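Side-chain contacts in xylose isomerase domain protein (Alicyclobacillus acidocaldarius subsp. acidocaldarius, PDB 3U0H), which is of unproven function but is built as a TIM barrel and probably acts as an isomerase: residues W39-A44 with P87-L92; H47-V52 with C93-A98; A54-Q57 with V62-N65. One frame throughout, in Å; residues are numbered along the deposited sequence.

Contact 1: residues W39-A44 with P87-L92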
ATOM      1  N   TRP A  39      13.925 -27.951  13.173  1.00 23.13           N
ATOM      2  CA  TRP A  39      13.644 -29.352  13.430  1.00 24.42           C
ATOM      3  C   TRP A  39      12.801 -29.903  12.332  1.00 25.52           C
ATOM      4  O   TRP A  39      13.074 -30.973  11.781  1.00 26.07           O
ATOM      5  CB  TRP A  39      12.889 -29.540  14.697  1.00 26.78           C
ATOM      6  CG  TRP A  39      13.551 -29.168  15.982  1.00 28.69           C
ATOM      7  CD1 TRP A  39      14.392 -28.043  16.285  1.00 28.77           C
ATOM      8  CD2 TRP A  39      13.382 -29.900  17.247  1.00 29.46           C
ATOM      9  NE1 TRP A  39      14.733 -28.040  17.619  1.00 30.41           N
ATOM     10  CE2 TRP A  39      14.148 -29.155  18.263  1.00 31.41           C
ATOM     11  CE3 TRP A  39      12.705 -31.042  17.614  1.00 28.50           C
ATOM     12  CZ2 TRP A  39      14.188 -29.576  19.579  1.00 30.95           C
ATOM     13  CZ3 TRP A  39      12.772 -31.473  18.941  1.00 29.33           C
ATOM     14  CH2 TRP A  39      13.486 -30.755  19.898  1.00 30.00           C
ATOM     15  N   LEU A  40      11.765 -29.154  11.979  1.00 25.94           N
ATOM     16  CA  LEU A  40      10.854 -29.594  10.942  1.00 27.02           C
ATOM     17  C   LEU A  40      11.545 -29.657   9.560  1.00 28.00           C
ATOM     18  O   LEU A  40      11.280 -30.555   8.771  1.00 28.49           O
ATOM     19  CB  LEU A  40       9.646 -28.656  10.896  1.00 26.64           C
ATOM     20  CG  LEU A  40       8.811 -28.460  12.167  1.00 25.98           C
ATOM     21  CD1 LEU A  40       7.804 -27.351  11.956  1.00 22.91           C
ATOM     22  CD2 LEU A  40       8.155 -29.773  12.580  1.00 27.48           C
ATOM     23  N   GLU A  41      12.393 -28.673   9.273  1.00 31.23           N
ATOM     24  CA  GLU A  41      13.188 -28.608   8.042  1.00 32.34           C
ATOM     25  C   GLU A  41      14.143 -29.792   7.861  1.00 35.95           C
ATOM     26  O   GLU A  41      14.295 -30.291   6.746  1.00 37.70           O
ATOM     27  CB  GLU A  41      14.032 -27.353   8.061  1.00 33.68           C
ATOM     28  CG  GLU A  41      14.637 -27.012   6.722  1.00 39.22           C
ATOM     29  CD  GLU A  41      15.357 -25.682   6.761  1.00 48.48           C
ATOM     30  OE1 GLU A  41      16.307 -25.492   7.580  1.00 59.87           O
ATOM     31  OE2 GLU A  41      14.976 -24.813   5.950  1.00 60.23           O
ATOM     32  N   ALA A  42      14.805 -30.205   8.954  1.00 36.40           N
ATOM     33  CA  ALA A  42      15.707 -31.383   8.978  1.00 34.73           C
ATOM     34  C   ALA A  42      14.944 -32.620   8.557  1.00 35.09           C
ATOM     35  O   ALA A  42      15.393 -33.360   7.702  1.00 34.75           O
ATOM     36  CB  ALA A  42      16.298 -31.591  10.375  1.00 32.37           C
ATOM     37  N   GLU A  43      13.749 -32.803   9.109  1.00 36.20           N
ATOM     38  CA  GLU A  43      12.850 -33.885   8.655  1.00 38.99           C
ATOM     39  C   GLU A  43      12.346 -33.710   7.207  1.00 41.67           C
ATOM     40  O   GLU A  43      12.431 -34.641   6.402  1.00 43.77           O
ATOM     41  CB  GLU A  43      11.649 -34.014   9.567  1.00 37.23           C
ATOM     42  CG  GLU A  43      10.897 -35.308   9.364  1.00 42.47           C
ATOM     43  CD  GLU A  43      11.562 -36.509  10.045  1.00 45.52           C
ATOM     44  OE1 GLU A  43      12.311 -36.336  11.048  1.00 43.16           O
ATOM     45  OE2 GLU A  43      11.311 -37.628   9.564  1.00 45.34           O
ATOM     46  N   ALA A  44      11.850 -32.524   6.864  1.00 38.05           N
ATOM     47  CA  ALA A  44      11.337 -32.316   5.514  1.00 40.62           C
ATOM     48  C   ALA A  44      12.404 -32.733   4.494  1.00 41.80           C
ATOM     49  O   ALA A  44      12.112 -33.444   3.530  1.00 44.28           O
ATOM     50  CB  ALA A  44      10.893 -30.865   5.308  1.00 36.95           C
ATOM     51  N   PRO A  87       7.849 -17.619   2.299  1.00 21.17           N
ATOM     52  CA  PRO A  87       6.489 -18.102   1.985  1.00 21.58           C
ATOM     53  C   PRO A  87       6.261 -19.626   1.976  1.00 22.69           C
ATOM     54  O   PRO A  87       5.308 -20.133   2.631  1.00 22.34           O
ATOM     55  CB  PRO A  87       6.247 -17.495   0.630  1.00 21.78           C
ATOM     56  CG  PRO A  87       6.970 -16.188   0.696  1.00 21.45           C
ATOM     57  CD  PRO A  87       8.266 -16.539   1.398  1.00 19.94           C
ATOM     58  N   ASP A  88       7.107 -20.373   1.266  1.00 23.85           N
ATOM     59  CA  ASP A  88       6.998 -21.847   1.281  1.00 25.28           C
ATOM     60  C   ASP A  88       7.226 -22.454   2.656  1.00 23.78           C
ATOM     61  O   ASP A  88       6.522 -23.376   3.040  1.00 24.89           O
ATOM     62  CB  ASP A  88       7.899 -22.503   0.219  1.00 27.64           C
ATOM     63  CG  ASP A  88       7.390 -22.253  -1.246  1.00 31.26           C
ATOM     64  OD1 ASP A  88       6.202 -21.833  -1.432  1.00 30.23           O
ATOM     65  OD2 ASP A  88       8.172 -22.486  -2.215  1.00 33.75           O
ATOM     66  N   ARG A  89       8.172 -21.919   3.412  1.00 23.13           N
ATOM     67  CA  ARG A  89       8.361 -22.337   4.811  1.00 25.36           C
ATOM     68  C   ARG A  89       7.129 -21.959   5.637  1.00 24.46           C
ATOM     69  O   ARG A  89       6.629 -22.773   6.429  1.00 27.03           O
ATOM     70  CB  ARG A  89       9.621 -21.732   5.444  1.00 23.88           C
ATOM     71  CG  ARG A  89      10.882 -22.137   4.734  1.00 23.53           C
ATOM     72  CD  ARG A  89      12.145 -21.449   5.280  1.00 24.69           C
ATOM     73  NE  ARG A  89      13.286 -21.933   4.542  1.00 24.22           N
ATOM     74  CZ  ARG A  89      14.452 -21.315   4.385  1.00 27.33           C
ATOM     75  NH1 ARG A  89      15.388 -21.921   3.688  1.00 27.16           N
ATOM     76  NH2 ARG A  89      14.702 -20.121   4.906  1.00 28.20           N
ATOM     77  N   ALA A  90       6.604 -20.764   5.433  1.00 18.97           N
ATOM     78  CA  ALA A  90       5.359 -20.459   6.144  1.00 19.83           C
ATOM     79  C   ALA A  90       4.177 -21.348   5.703  1.00 20.42           C
ATOM     80  O   ALA A  90       3.336 -21.694   6.548  1.00 20.70           O
ATOM     81  CB  ALA A  90       5.002 -19.004   6.068  1.00 16.79           C
ATOM     82  N   ARG A  91       4.074 -21.724   4.419  1.00 20.44           N
ATOM     83  CA  ARG A  91       2.912 -22.513   4.004  1.00 19.68           C
ATOM     84  C   ARG A  91       2.996 -23.921   4.632  1.00 20.89           C
ATOM     85  O   ARG A  91       1.998 -24.476   5.038  1.00 23.62           O
ATOM     86  CB  ARG A  91       2.844 -22.669   2.498  1.00 21.27           C
ATOM     87  CG  ARG A  91       2.556 -21.431   1.655  1.00 21.71           C
ATOM     88  CD  ARG A  91       2.702 -21.697   0.142  1.00 19.66           C
ATOM     89  NE  ARG A  91       2.349 -20.494  -0.590  1.00 19.27           N
ATOM     90  CZ  ARG A  91       3.195 -19.644  -1.158  1.00 22.52           C
ATOM     91  NH1 ARG A  91       4.506 -19.866  -1.213  1.00 26.20           N
ATOM     92  NH2 ARG A  91       2.731 -18.565  -1.735  1.00 22.65           N
ATOM     93  N   LEU A  92       4.190 -24.491   4.708  1.00 23.67           N
ATOM     94  CA  LEU A  92       4.373 -25.806   5.276  1.00 24.09           C
ATOM     95  C   LEU A  92       3.900 -25.689   6.733  1.00 23.64           C
ATOM     96  O   LEU A  92       3.135 -26.491   7.190  1.00 20.95           O
ATOM     97  CB  LEU A  92       5.815 -26.280   5.155  1.00 25.26           C
ATOM     98  CG  LEU A  92       6.153 -27.528   6.023  1.00 30.36           C
ATOM     99  CD1 LEU A  92       5.291 -28.763   5.648  1.00 30.25           C
ATOM    100  CD2 LEU A  92       7.656 -27.878   5.997  1.00 29.79           C
TER
HETATM  101  O   HOH W   1      13.433 -24.705   3.656  1.00 55.68           O
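Helices 37-47 and 86-95 belong to the outer layer of the TIM barrel, and they meet through two pairs, Glu41 with Arg89 and Ala44 with Leu92. The polar pair is held mainly through a water. Glu41 sends its carboxylate over because CG stands anti to the backbone N (chi1 -166°) and the chain stays extended beyond it, which brings OE2 to 3.6 Å from Arg89 NE. That is a long salt bridge. The carboxylate and guanidinium planes are turned 79° apart and OE2 lies well out of the guanidinium plane, so the charges attract without an N-H aimed at the oxygen. Water 1 fills the directional role: it sits in plane at the guanidinium edge and accepts from Arg89 NE at 2.9 Å, then donates to Glu41 OE2 at 2.8 Å. Each charged end has a second partner, since Arg89 NH2 makes a salt bridge with Glu82 and Glu41 OE1 takes a weak hydrogen bond from the ring of His38.

One turn further on, the apolar pair touches lightly, Ala44 CB lying 4.5 Å from Leu92 CD2.

Around this pair of helices, helix 49-57 closes in on the apolar side, where Asp49 lies against both Ala44 and Leu92. Helix 37-47 has a further neighbour in helix 18-27, whose Leu18 is met by Trp39 and Glu43.

Contact 2: residues H47-V52 with C93-A98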
ATOM      1  N   HIS A  47      12.845 -36.692   4.547  1.00 42.87           N
ATOM      2  CA  HIS A  47      11.682 -37.518   4.217  1.00 42.44           C
ATOM      3  C   HIS A  47      10.561 -36.833   3.438  1.00 42.25           C
ATOM      4  O   HIS A  47       9.521 -37.445   3.258  1.00 40.60           O
ATOM      5  CB  HIS A  47      11.121 -38.145   5.513  1.00 43.98           C
ATOM      6  CG  HIS A  47      12.118 -39.009   6.291  1.00 47.14           C
ATOM      7  ND1 HIS A  47      12.384 -38.808   7.604  1.00 50.43           N
ATOM      8  CD2 HIS A  47      12.898 -40.105   5.901  1.00 46.97           C
ATOM      9  CE1 HIS A  47      13.281 -39.719   8.036  1.00 47.67           C
ATOM     10  NE2 HIS A  47      13.597 -40.516   6.995  1.00 48.23           N
ATOM     11  N   GLY A  48      10.742 -35.589   2.967  1.00 38.97           N
ATOM     12  CA  GLY A  48       9.687 -34.850   2.258  1.00 38.88           C
ATOM     13  C   GLY A  48       8.603 -34.298   3.192  1.00 41.87           C
ATOM     14  O   GLY A  48       8.373 -34.873   4.262  1.00 43.49           O
ATOM     15  N   ASP A  49       7.922 -33.208   2.777  1.00 40.32           N
ATOM     16  CA  ASP A  49       6.919 -32.457   3.594  1.00 35.97           C
ATOM     17  C   ASP A  49       5.730 -33.314   4.080  1.00 37.03           C
ATOM     18  O   ASP A  49       5.183 -33.087   5.159  1.00 36.25           O
ATOM     19  CB  ASP A  49       6.343 -31.261   2.786  1.00 35.74           C
ATOM     20  CG  ASP A  49       7.378 -30.164   2.490  1.00 39.57           C
ATOM     21  OD1 ASP A  49       8.550 -30.353   2.863  1.00 35.40           O
ATOM     22  OD2 ASP A  49       7.004 -29.080   1.922  1.00 41.59           O
ATOM     23  N   ALA A  50       5.301 -34.269   3.263  1.00 34.73           N
ATOM     24  CA  ALA A  50       4.109 -35.063   3.563  1.00 36.45           C
ATOM     25  C   ALA A  50       4.304 -35.993   4.800  1.00 35.29           C
ATOM     26  O   ALA A  50       3.436 -36.139   5.670  1.00 34.96           O
ATOM     27  CB  ALA A  50       3.731 -35.885   2.322  1.00 31.75           C
ATOM     28  N   ALA A  51       5.466 -36.625   4.847  1.00 35.30           N
ATOM     29  CA  ALA A  51       5.917 -37.388   6.016  1.00 33.66           C
ATOM     30  C   ALA A  51       5.886 -36.534   7.301  1.00 30.83           C
ATOM     31  O   ALA A  51       5.502 -37.027   8.341  1.00 29.75           O
ATOM     32  CB  ALA A  51       7.320 -37.935   5.763  1.00 30.24           C
ATOM     33  N   VAL A  52       6.265 -35.259   7.214  1.00 31.41           N
ATOM     34  CA  VAL A  52       6.253 -34.368   8.394  1.00 30.57           C
ATOM     35  C   VAL A  52       4.813 -34.106   8.839  1.00 29.88           C
ATOM     36  O   VAL A  52       4.507 -34.073  10.021  1.00 26.08           O
ATOM     37  CB  VAL A  52       6.994 -33.040   8.153  1.00 29.24           C
ATOM     38  CG1 VAL A  52       6.817 -32.112   9.355  1.00 26.84           C
ATOM     39  CG2 VAL A  52       8.481 -33.289   7.873  1.00 31.21           C
ATOM     40  N   CYS A  93       4.267 -24.629   7.432  1.00 23.72           N
ATOM     41  CA  CYS A  93       3.880 -24.568   8.835  1.00 24.70           C
ATOM     42  C   CYS A  93       2.402 -24.326   8.990  1.00 24.76           C
ATOM     43  O   CYS A  93       1.798 -24.868   9.932  1.00 27.75           O
ATOM     44  CB  CYS A  93       4.685 -23.518   9.607  1.00 25.16           C
ATOM     45  SG  CYS A  93       6.429 -23.979   9.787  1.00 27.27           S
ATOM     46  N   ALA A  94       1.807 -23.533   8.092  1.00 22.81           N
ATOM     47  CA  ALA A  94       0.317 -23.343   8.105  1.00 24.74           C
ATOM     48  C   ALA A  94      -0.427 -24.695   8.042  1.00 26.59           C
ATOM     49  O   ALA A  94      -1.413 -24.900   8.745  1.00 24.72           O
ATOM     50  CB  ALA A  94      -0.163 -22.419   6.946  1.00 24.04           C
ATOM     51  N   ARG A  95       0.077 -25.606   7.199  1.00 30.49           N
ATOM     52  CA  ARG A  95      -0.519 -26.922   6.949  1.00 33.87           C
ATOM     53  C   ARG A  95      -0.503 -27.804   8.208  1.00 31.36           C
ATOM     54  O   ARG A  95      -1.300 -28.710   8.336  1.00 30.88           O
ATOM     55  CB  ARG A  95       0.286 -27.691   5.860  1.00 39.44           C
ATOM     56  CG  ARG A  95      -0.132 -27.467   4.408  1.00 47.33           C
ATOM     57  CD  ARG A  95       0.913 -28.035   3.428  1.00 50.99           C
ATOM     58  NE  ARG A  95       1.120 -29.467   3.645  1.00 54.78           N
ATOM     59  CZ  ARG A  95       1.953 -30.225   2.934  1.00 55.77           C
ATOM     60  NH1 ARG A  95       2.034 -31.519   3.194  1.00 50.40           N
ATOM     61  NH2 ARG A  95       2.692 -29.694   1.961  1.00 56.85           N
ATOM     62  N   LEU A  96       0.489 -27.562   9.055  1.00 28.48           N
ATOM     63  CA  LEU A  96       0.651 -28.211  10.340  1.00 28.13           C
ATOM     64  C   LEU A  96      -0.076 -27.488  11.492  1.00 27.47           C
ATOM     65  O   LEU A  96      -0.042 -27.975  12.639  1.00 24.99           O
ATOM     66  CB  LEU A  96       2.136 -28.242  10.677  1.00 28.01           C
ATOM     67  CG  LEU A  96       3.002 -29.052   9.702  1.00 28.47           C
ATOM     68  CD1 LEU A  96       4.504 -28.854   9.956  1.00 26.89           C
ATOM     69  CD2 LEU A  96       2.606 -30.508   9.894  1.00 28.54           C
ATOM     70  N   GLY A  97      -0.669 -26.319  11.196  1.00 26.21           N
ATOM     71  CA  GLY A  97      -1.547 -25.611  12.127  1.00 25.89           C
ATOM     72  C   GLY A  97      -1.101 -24.233  12.647  1.00 26.04           C
ATOM     73  O   GLY A  97      -1.821 -23.604  13.403  1.00 26.03           O
ATOM     74  N   ALA A  98       0.085 -23.785  12.295  1.00 26.38           N
ATOM     75  CA  ALA A  98       0.637 -22.544  12.846  1.00 25.28           C
ATOM     76  C   ALA A  98      -0.149 -21.395  12.179  1.00 25.39           C
ATOM     77  O   ALA A  98      -0.408 -21.495  10.977  1.00 26.63           O
ATOM     78  CB  ALA A  98       2.119 -22.467  12.472  1.00 21.48           C
TER
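Arg95 reaches from the last turn of helix 86-95 to Asp49 and Ala50, at the beginning of helix 49-57. Its CB already points toward that helix. CG and CD continue the chain almost straight, and a bend about the CG-CD bond (chi3 58°) then swings NE and the guanidinium round to meet the backbone there. At the tip both nitrogens lie beside Asp49. Arg95 NH1 is 4.0 Å from Asp49 O, which sits obliquely to the guanidinium, and has Ala50 CA at the edge, near the plane; NH1 also makes a salt bridge with Glu53, one turn along the same helix. NH2 passes 4.1 Å from Asp49 CB. The Asp49 carboxylate itself stays further off, with OD2 4.4 Å from Arg95 NH2 and well out of the guanidinium plane.

Beside the arginine, Leu96 crosses Val52 at about a right angle. Its CD1 packs on Val52 CG1 at 4.0 Å, while Leu96 CD2 lies 4.0 Å from Val52 O. Directly after Leu96 the chain turns through a Schellman motif: Gly97, with positive phi, gives its N-H to Ala94 O, and Ala98 gives its own to Cys93 O.

The chemistry is therefore divided. Val52 and Leu96 supply a small apolar contact, whereas Arg95 NH1 has its salt bridge with Glu53, so Asp49 probably contributes only a diffuse electrostatic attraction.

Contact 3: residues A54-Q57 with V62-N65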
ATOM      1  N   ALA A  54       2.254 -36.090   8.303  1.00 29.32           N
ATOM      2  CA  ALA A  54       1.850 -37.378   8.865  1.00 31.39           C
ATOM      3  C   ALA A  54       2.268 -37.581  10.340  1.00 31.56           C
ATOM      4  O   ALA A  54       1.490 -38.133  11.109  1.00 31.32           O
ATOM      5  CB  ALA A  54       2.373 -38.528   7.986  1.00 28.93           C
HETATM    6  N   MSE A  55       3.452 -37.110  10.748  1.00 32.35           N
HETATM    7  CA  MSE A  55       3.886 -37.225  12.169  1.00 32.92           C
HETATM    8  C   MSE A  55       2.951 -36.483  13.135  1.00 28.98           C
HETATM    9  O   MSE A  55       2.646 -36.975  14.231  1.00 26.72           O
HETATM   10  CB  MSE A  55       5.278 -36.631  12.391  1.00 36.89           C
HETATM   11  CG  MSE A  55       6.389 -37.212  11.558  1.00 43.40           C
HETATM   12 SE   MSE A  55       8.019 -36.345  12.088  1.00 45.52          SE
HETATM   13  CE  MSE A  55       8.571 -37.784  13.219  1.00 38.56           C
ATOM     14  N   PHE A  56       2.566 -35.277  12.742  1.00 24.87           N
ATOM     15  CA  PHE A  56       1.585 -34.484  13.507  1.00 27.48           C
ATOM     16  C   PHE A  56       0.188 -35.119  13.481  1.00 28.35           C
ATOM     17  O   PHE A  56      -0.402 -35.329  14.544  1.00 26.17           O
ATOM     18  CB  PHE A  56       1.513 -33.032  13.007  1.00 24.85           C
ATOM     19  CG  PHE A  56       2.683 -32.181  13.448  1.00 24.78           C
ATOM     20  CD1 PHE A  56       3.963 -32.370  12.907  1.00 23.92           C
ATOM     21  CD2 PHE A  56       2.519 -31.213  14.419  1.00 23.03           C
ATOM     22  CE1 PHE A  56       5.026 -31.585  13.333  1.00 24.12           C
ATOM     23  CE2 PHE A  56       3.574 -30.418  14.826  1.00 22.13           C
ATOM     24  CZ  PHE A  56       4.825 -30.601  14.287  1.00 22.00           C
ATOM     25  N   GLN A  57      -0.316 -35.442  12.287  1.00 32.80           N
ATOM     26  CA  GLN A  57      -1.685 -35.984  12.141  1.00 40.42           C
ATOM     27  C   GLN A  57      -1.833 -37.396  12.738  1.00 39.50           C
ATOM     28  O   GLN A  57      -2.848 -37.694  13.313  1.00 41.91           O
ATOM     29  CB  GLN A  57      -2.189 -35.915  10.682  1.00 47.32           C
ATOM     30  CG  GLN A  57      -3.728 -36.039  10.497  1.00 60.09           C
ATOM     31  CD  GLN A  57      -4.596 -34.906  11.118  1.00 72.79           C
ATOM     32  OE1 GLN A  57      -5.719 -35.161  11.599  1.00 86.88           O
ATOM     33  NE2 GLN A  57      -4.098 -33.664  11.091  1.00 65.43           N
ATOM     34  N   VAL A  62      -1.062 -30.234  16.788  1.00 23.03           N
ATOM     35  CA  VAL A  62      -1.105 -29.007  16.029  1.00 23.38           C
ATOM     36  C   VAL A  62       0.122 -28.115  16.274  1.00 22.86           C
ATOM     37  O   VAL A  62       0.442 -27.766  17.423  1.00 21.51           O
ATOM     38  CB  VAL A  62      -2.352 -28.180  16.382  1.00 24.60           C
ATOM     39  CG1 VAL A  62      -2.266 -26.803  15.707  1.00 23.51           C
ATOM     40  CG2 VAL A  62      -3.654 -28.896  15.959  1.00 23.59           C
ATOM     41  N   LEU A  63       0.816 -27.749  15.191  1.00 24.08           N
ATOM     42  CA  LEU A  63       2.013 -26.883  15.300  1.00 23.90           C
ATOM     43  C   LEU A  63       1.528 -25.537  15.752  1.00 23.03           C
ATOM     44  O   LEU A  63       0.728 -24.940  15.095  1.00 28.72           O
ATOM     45  CB  LEU A  63       2.797 -26.752  13.978  1.00 23.07           C
ATOM     46  CG  LEU A  63       4.042 -25.832  13.933  1.00 22.88           C
ATOM     47  CD1 LEU A  63       5.165 -26.486  14.749  1.00 22.92           C
ATOM     48  CD2 LEU A  63       4.541 -25.491  12.524  1.00 20.33           C
ATOM     49  N   ALA A  64       2.050 -25.056  16.867  1.00 24.42           N
ATOM     50  CA  ALA A  64       1.591 -23.820  17.486  1.00 24.74           C
ATOM     51  C   ALA A  64       2.032 -22.521  16.749  1.00 25.07           C
ATOM     52  O   ALA A  64       1.344 -21.505  16.812  1.00 27.53           O
ATOM     53  CB  ALA A  64       2.122 -23.786  18.931  1.00 21.15           C
ATOM     54  N   ASN A  65       3.230 -22.521  16.161  1.00 24.16           N
ATOM     55  CA  ASN A  65       3.880 -21.269  15.739  1.00 22.93           C
ATOM     56  C   ASN A  65       5.088 -21.543  14.849  1.00 23.37           C
ATOM     57  O   ASN A  65       5.665 -22.645  14.856  1.00 20.81           O
ATOM     58  CB  ASN A  65       4.346 -20.545  17.000  1.00 24.69           C
ATOM     59  CG  ASN A  65       5.015 -19.197  16.750  1.00 25.04           C
ATOM     60  OD1 ASN A  65       4.468 -18.293  16.074  1.00 25.42           O
ATOM     61  ND2 ASN A  65       6.206 -19.041  17.343  1.00 24.81           N
TER
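Phe56 meets Leu63 with the CD2-CE2-CZ side of its ring rim, the leucine CB lying oblique to the ring. CE2 makes the closest approach, 3.8 Å from Leu63 CB. The neighbouring ring atom CD2 lies 3.9 Å from Leu63 N and also has the Val62 carbonyl carbon at the ring edge, near its plane. With CG anti to its own carbonyl carbon (chi1 -76°), the phenyl group leans off helix 49-57 toward the strand. Leu63 carries CG anti to the backbone N (chi1 178°), a torsion that brings its CD1 to 4.2 Å from Phe56 CZ as the two side chains cross obliquely.

The pair spans the loop that leads from helix 49-57 into strand 62-67 of the parallel TIM-barrel sheet, with four residues between the two segments. With an alanine at Phe56, Leu63 CB and CD1 would probably lose the ring they lean on, and a gap would open beside them, bordered by Leu40 and Leu96.

Further out, Leu40 and Leu96 touch both Phe56 and Leu63, and Leu22 of helix 18-27 and Val33 of strand 32-33 also pack on the ring. The strand is placed by its backbone: Val62 pairs with Arg31 and Val33, Ala64 also bonds to Val33, and Leu63 is tied to Leu96. Gln57, at the helix end, packs on Ala3 of the second subunit.

In the fold
All three contacts lie on one side of the barrel, in the sector built from helices 37-47, 49-57 and 86-95 and strand 62-67. Contact 2 is the middle one, its centre about 7 Å from each of the other centres, while those of contacts 1 and 3 are about 12 Å apart. It shares helix 86-95 with contact 1 and helix 49-57 with contact 3. Along the chain, contacts 1 and 2 alternate their segments, and the short-range contact 3 falls between the halves of both. Cys93 CB against Leu63 CD2 (3.5 Å) joins contacts 2 and 3. Together they join helices 37-47, 49-57 and 86-95 to one another and to strand 62-67.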